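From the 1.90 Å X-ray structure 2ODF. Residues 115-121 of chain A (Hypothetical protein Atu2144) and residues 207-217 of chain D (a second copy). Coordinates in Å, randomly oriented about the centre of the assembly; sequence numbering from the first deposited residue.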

ATOM      1  N   ASP A 115       4.522 -12.948  -4.492  1.00 17.63           N
ATOM      2  CA  ASP A 115       5.498 -12.132  -5.199  1.00 19.04           C
ATOM      3  C   ASP A 115       5.126 -10.652  -5.146  1.00 18.66           C
ATOM      4  O   ASP A 115       4.060 -10.255  -4.642  1.00 17.43           O
ATOM      5  CB  ASP A 115       5.791 -12.668  -6.631  1.00 19.65           C
ATOM      6  CG  ASP A 115       4.621 -12.572  -7.590  1.00 20.49           C
ATOM      7  OD1 ASP A 115       3.755 -11.669  -7.507  1.00 22.90           O
ATOM      8  OD2 ASP A 115       4.599 -13.405  -8.523  1.00 24.59           O
ATOM      9  N   GLU A 116       6.058  -9.830  -5.597  1.00 18.34           N
ATOM     10  CA  GLU A 116       5.908  -8.407  -5.444  1.00 18.37           C
ATOM     11  C   GLU A 116       4.705  -7.852  -6.194  1.00 17.87           C
ATOM     12  O   GLU A 116       4.006  -6.985  -5.656  1.00 18.42           O
ATOM     13  CB  GLU A 116       7.223  -7.694  -5.785  1.00 18.29           C
ATOM     14  CG  GLU A 116       8.215  -7.889  -4.625  1.00 19.70           C
ATOM     15  CD  GLU A 116       9.635  -7.454  -4.920  1.00 20.97           C
ATOM     16  OE1 GLU A 116       9.832  -6.414  -5.579  1.00 22.10           O
ATOM     17  OE2 GLU A 116      10.551  -8.167  -4.465  1.00 25.49           O
ATOM     18  N   ALA A 117       4.428  -8.356  -7.395  1.00 16.89           N
ATOM     19  CA  ALA A 117       3.273  -7.847  -8.132  1.00 17.62           C
ATOM     20  C   ALA A 117       1.975  -8.182  -7.380  1.00 17.13           C
ATOM     21  O   ALA A 117       1.029  -7.393  -7.391  1.00 17.27           O
ATOM     22  CB  ALA A 117       3.228  -8.402  -9.525  1.00 16.66           C
ATOM     23  N   GLU A 118       1.935  -9.348  -6.749  1.00 17.05           N
ATOM     24  CA  GLU A 118       0.696  -9.815  -6.092  1.00 17.52           C
ATOM     25  C   GLU A 118       0.412  -9.071  -4.768  1.00 17.26           C
ATOM     26  O   GLU A 118      -0.740  -8.717  -4.487  1.00 18.14           O
ATOM     27  CB  GLU A 118       0.723 -11.315  -5.892  1.00 17.83           C
ATOM     28  CG  GLU A 118      -0.549 -11.866  -5.259  1.00 19.38           C
ATOM     29  CD  GLU A 118      -1.811 -11.530  -6.056  1.00 21.20           C
ATOM     30  OE1 GLU A 118      -1.772 -11.463  -7.308  1.00 20.86           O
ATOM     31  OE2 GLU A 118      -2.875 -11.401  -5.428  1.00 23.11           O
ATOM     32  N   ARG A 119       1.450  -8.833  -3.970  1.00 16.75           N
ATOM     33  CA  ARG A 119       1.352  -8.002  -2.783  1.00 17.27           C
ATOM     34  C   ARG A 119       0.911  -6.587  -3.141  1.00 16.79           C
ATOM     35  O   ARG A 119       0.047  -6.016  -2.474  1.00 17.38           O
ATOM     36  CB  ARG A 119       2.673  -7.940  -2.037  1.00 17.48           C
ATOM     37  CG  ARG A 119       3.101  -9.316  -1.439  1.00 18.87           C
ATOM     38  CD  ARG A 119       4.279  -9.177  -0.480  1.00 17.89           C
ATOM     39  NE  ARG A 119       3.837  -8.589   0.773  1.00 23.21           N
ATOM     40  CZ  ARG A 119       3.267  -9.266   1.767  1.00 23.78           C
ATOM     41  NH1 ARG A 119       3.071 -10.577   1.690  1.00 24.48           N
ATOM     42  NH2 ARG A 119       2.892  -8.622   2.849  1.00 27.27           N
ATOM     43  N   PHE A 120       1.470  -6.037  -4.206  1.00 16.17           N
ATOM     44  CA  PHE A 120       1.078  -4.711  -4.620  1.00 16.35           C
ATOM     45  C   PHE A 120      -0.404  -4.739  -5.058  1.00 16.12           C
ATOM     46  O   PHE A 120      -1.151  -3.878  -4.672  1.00 15.35           O
ATOM     47  CB  PHE A 120       1.966  -4.123  -5.727  1.00 16.80           C
ATOM     48  CG  PHE A 120       1.509  -2.787  -6.144  1.00 16.04           C
ATOM     49  CD1 PHE A 120       1.781  -1.682  -5.366  1.00 17.91           C
ATOM     50  CD2 PHE A 120       0.645  -2.645  -7.198  1.00 18.20           C
ATOM     51  CE1 PHE A 120       1.297  -0.451  -5.715  1.00 17.69           C
ATOM     52  CE2 PHE A 120       0.149  -1.430  -7.530  1.00 17.15           C
ATOM     53  CZ  PHE A 120       0.470  -0.330  -6.779  1.00 16.74           C
ATOM     54  N   ALA A 121      -0.783  -5.724  -5.867  1.00 15.54           N
ATOM     55  CA  ALA A 121      -2.136  -5.841  -6.394  1.00 16.32           C
ATOM     56  C   ALA A 121      -3.172  -5.802  -5.265  1.00 16.78           C
ATOM     57  O   ALA A 121      -4.130  -5.008  -5.305  1.00 16.08           O
ATOM     58  CB  ALA A 121      -2.279  -7.141  -7.236  1.00 16.80           C
TER
ATOM     59  N   THR D 207      15.062  -4.110  -8.639  1.00 17.88           N
ATOM     60  CA  THR D 207      14.177  -4.518  -9.723  1.00 17.97           C
ATOM     61  C   THR D 207      12.702  -4.574  -9.324  1.00 17.05           C
ATOM     62  O   THR D 207      11.886  -5.130 -10.038  1.00 18.42           O
ATOM     63  CB  THR D 207      14.625  -5.858 -10.339  1.00 18.26           C
ATOM     64  OG1 THR D 207      14.595  -6.888  -9.346  1.00 19.20           O
ATOM     65  CG2 THR D 207      16.063  -5.713 -10.907  1.00 17.24           C
ATOM     66  N   HIS D 208      12.355  -3.966  -8.207  1.00 17.04           N
ATOM     67  CA  HIS D 208      10.946  -3.891  -7.761  1.00 17.02           C
ATOM     68  C   HIS D 208       9.961  -3.458  -8.852  1.00 16.23           C
ATOM     69  O   HIS D 208       8.958  -4.121  -9.092  1.00 16.27           O
ATOM     70  CB  HIS D 208      10.834  -2.954  -6.554  1.00 16.45           C
ATOM     71  CG  HIS D 208       9.455  -2.915  -5.935  1.00 17.41           C
ATOM     72  ND1 HIS D 208       8.829  -4.042  -5.443  1.00 15.14           N
ATOM     73  CD2 HIS D 208       8.604  -1.881  -5.701  1.00 17.94           C
ATOM     74  CE1 HIS D 208       7.658  -3.706  -4.931  1.00 16.57           C
ATOM     75  NE2 HIS D 208       7.495  -2.399  -5.073  1.00 16.49           N
ATOM     76  N   THR D 209      10.216  -2.324  -9.506  1.00 16.59           N
ATOM     77  CA  THR D 209       9.302  -1.809 -10.522  1.00 16.76           C
ATOM     78  C   THR D 209       9.121  -2.795 -11.684  1.00 16.98           C
ATOM     79  O   THR D 209       8.006  -3.035 -12.138  1.00 17.85           O
ATOM     80  CB  THR D 209       9.740  -0.391 -10.961  1.00 16.81           C
ATOM     81  OG1 THR D 209       9.606   0.468  -9.816  1.00 18.66           O
ATOM     82  CG2 THR D 209       8.905   0.127 -12.106  1.00 15.88           C
ATOM     83  N   LEU D 210      10.209  -3.439 -12.080  1.00 17.11           N
ATOM     84  CA  LEU D 210      10.173  -4.465 -13.126  1.00 17.64           C
ATOM     85  C   LEU D 210       9.328  -5.657 -12.691  1.00 17.26           C
ATOM     86  O   LEU D 210       8.494  -6.129 -13.465  1.00 18.42           O
ATOM     87  CB  LEU D 210      11.586  -4.913 -13.485  1.00 17.51           C
ATOM     88  CG  LEU D 210      12.630  -3.894 -13.948  1.00 17.23           C
ATOM     89  CD1 LEU D 210      13.932  -4.630 -14.349  1.00 17.32           C
ATOM     90  CD2 LEU D 210      12.062  -3.031 -15.085  1.00 15.73           C
ATOM     91  N   ARG D 211       9.532  -6.094 -11.445  1.00 17.38           N
ATOM     92  CA  ARG D 211       8.781  -7.186 -10.847  1.00 18.95           C
ATOM     93  C   ARG D 211       7.309  -6.870 -10.751  1.00 19.33           C
ATOM     94  O   ARG D 211       6.491  -7.759 -10.975  1.00 18.48           O
ATOM     95  CB  ARG D 211       9.297  -7.547  -9.452  1.00 19.43           C
ATOM     96  CG  ARG D 211      10.649  -8.188  -9.443  1.00 21.15           C
ATOM     97  CD  ARG D 211      11.216  -8.314  -8.045  1.00 20.19           C
ATOM     98  NE  ARG D 211      12.450  -9.092  -8.071  1.00 21.21           N
ATOM     99  CZ  ARG D 211      13.112  -9.534  -7.010  1.00 21.82           C
ATOM    100  NH1 ARG D 211      12.666  -9.319  -5.780  1.00 24.32           N
ATOM    101  NH2 ARG D 211      14.221 -10.238  -7.176  1.00 24.31           N
ATOM    102  N   LEU D 212       6.965  -5.622 -10.420  1.00 19.16           N
ATOM    103  CA  LEU D 212       5.563  -5.203 -10.376  1.00 20.53           C
ATOM    104  C   LEU D 212       4.902  -5.163 -11.729  1.00 20.77           C
ATOM    105  O   LEU D 212       3.747  -5.559 -11.846  1.00 21.19           O
ATOM    106  CB  LEU D 212       5.392  -3.806  -9.764  1.00 20.31           C
ATOM    107  CG  LEU D 212       5.663  -3.592  -8.271  1.00 23.70           C
ATOM    108  CD1 LEU D 212       5.106  -2.271  -7.796  1.00 19.88           C
ATOM    109  CD2 LEU D 212       5.147  -4.698  -7.401  1.00 20.70           C
ATOM    110  N   HIS D 213       5.605  -4.676 -12.746  1.00 20.26           N
ATOM    111  CA  HIS D 213       4.932  -4.284 -14.005  1.00 20.41           C
ATOM    112  C   HIS D 213       5.232  -5.109 -15.252  1.00 20.78           C
ATOM    113  O   HIS D 213       4.387  -5.189 -16.157  1.00 21.67           O
ATOM    114  CB  HIS D 213       5.184  -2.783 -14.281  1.00 19.31           C
ATOM    115  CG  HIS D 213       4.677  -1.904 -13.193  1.00 18.48           C
ATOM    116  ND1 HIS D 213       3.327  -1.762 -12.937  1.00 16.21           N
ATOM    117  CD2 HIS D 213       5.322  -1.199 -12.231  1.00 18.32           C
ATOM    118  CE1 HIS D 213       3.166  -0.962 -11.901  1.00 17.14           C
ATOM    119  NE2 HIS D 213       4.357  -0.613 -11.448  1.00 16.48           N
ATOM    120  N   ALA D 214       6.435  -5.656 -15.326  1.00 21.35           N
ATOM    121  CA  ALA D 214       6.890  -6.376 -16.510  1.00 21.50           C
ATOM    122  C   ALA D 214       6.634  -7.878 -16.401  1.00 21.61           C
ATOM    123  O   ALA D 214       6.081  -8.493 -17.304  1.00 21.21           O
ATOM    124  CB  ALA D 214       8.405  -6.108 -16.730  1.00 21.42           C
ATOM    125  N   LEU D 215       7.042  -8.457 -15.292  1.00 22.39           N
ATOM    126  CA  LEU D 215       7.145  -9.915 -15.188  1.00 23.64           C
ATOM    127  C   LEU D 215       5.819 -10.665 -15.234  1.00 24.64           C
ATOM    128  O   LEU D 215       5.736 -11.700 -15.938  1.00 25.60           O
ATOM    129  CB  LEU D 215       7.930 -10.317 -13.948  1.00 23.77           C
ATOM    130  CG  LEU D 215       9.329  -9.735 -13.796  1.00 23.79           C
ATOM    131  CD1 LEU D 215       9.963 -10.302 -12.525  1.00 22.01           C
ATOM    132  CD2 LEU D 215      10.235  -9.965 -15.044  1.00 24.64           C
ATOM    133  N   PRO D 216       4.769 -10.155 -14.545  1.00 24.71           N
ATOM    134  CA  PRO D 216       3.481 -10.863 -14.596  1.00 25.21           C
ATOM    135  C   PRO D 216       2.959 -11.114 -16.019  1.00 25.73           C
ATOM    136  O   PRO D 216       2.369 -12.167 -16.279  1.00 25.64           O
ATOM    137  CB  PRO D 216       2.534  -9.938 -13.802  1.00 25.53           C
ATOM    138  CG  PRO D 216       3.467  -9.195 -12.853  1.00 25.72           C
ATOM    139  CD  PRO D 216       4.704  -8.961 -13.669  1.00 25.19           C
ATOM    140  N   ASP D 217       3.172 -10.166 -16.927  1.00 26.00           N
ATOM    141  CA  ASP D 217       2.674 -10.302 -18.287  1.00 26.81           C
ATOM    142  C   ASP D 217       3.750 -10.711 -19.279  1.00 26.66           C
ATOM    143  O   ASP D 217       3.445 -10.868 -20.451  1.00 27.38           O
ATOM    144  CB  ASP D 217       1.999  -9.009 -18.776  1.00 27.18           C
ATOM    145  CG  ASP D 217       0.706  -8.699 -18.027  1.00 30.97           C
ATOM    146  OD1 ASP D 217      -0.004  -9.660 -17.682  1.00 34.27           O
ATOM    147  OD2 ASP D 217       0.414  -7.495 -17.792  1.00 32.15           O
TER
HETATM  148  O   HOH W   1       6.308  -9.823  -9.476  1.00 24.74           O

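Helix 116-121 of chain A crosses helix 208-213 of chain D at 74° between their N-to-C directions, with the axes 8.2 Å apart at closest approach. A117(A) and L212(D) mark the crossing: their CA atoms lie 4.2 Å apart, a spacing that the small methyl of A117(A) accommodates. D115(A) caps the first helix, its OD1 accepting from E118(A) N at 3.0 Å.

E116(A) supplies the polar anchor. Its CA-to-CB bond points toward chain D, and the extended chain (chi1 m, chi2 t) lets the carboxylate engage two donors one helical turn apart. H208(D) ND1 donates to E116(A) OE1 at 2.6 Å and 177°, nearly linear, while R211(D) NH1 donates to E116(A) OE2 at 2.7 Å and 148°, forming a salt bridge. Both oxygens approach near the planes of their partner groups, where N-H bonds point. H208(D) NE2 is hydrogen-bonded elsewhere in the structure.

Apolar packing completes the contact. L212(D) CD2 lies 3.6 Å from F120(A) CB, and L212(D) CD1 sits over one face of the phenyl ring; both residues are buried. A117(A) CB meets P216(D) CG at 3.4 Å. Beside it, water 1 accepts from A117(A) N (3.2 Å to its O) and its O donates to R211(D) O (2.6 Å), bridging the backbones. The two stretches together bury 369 Å².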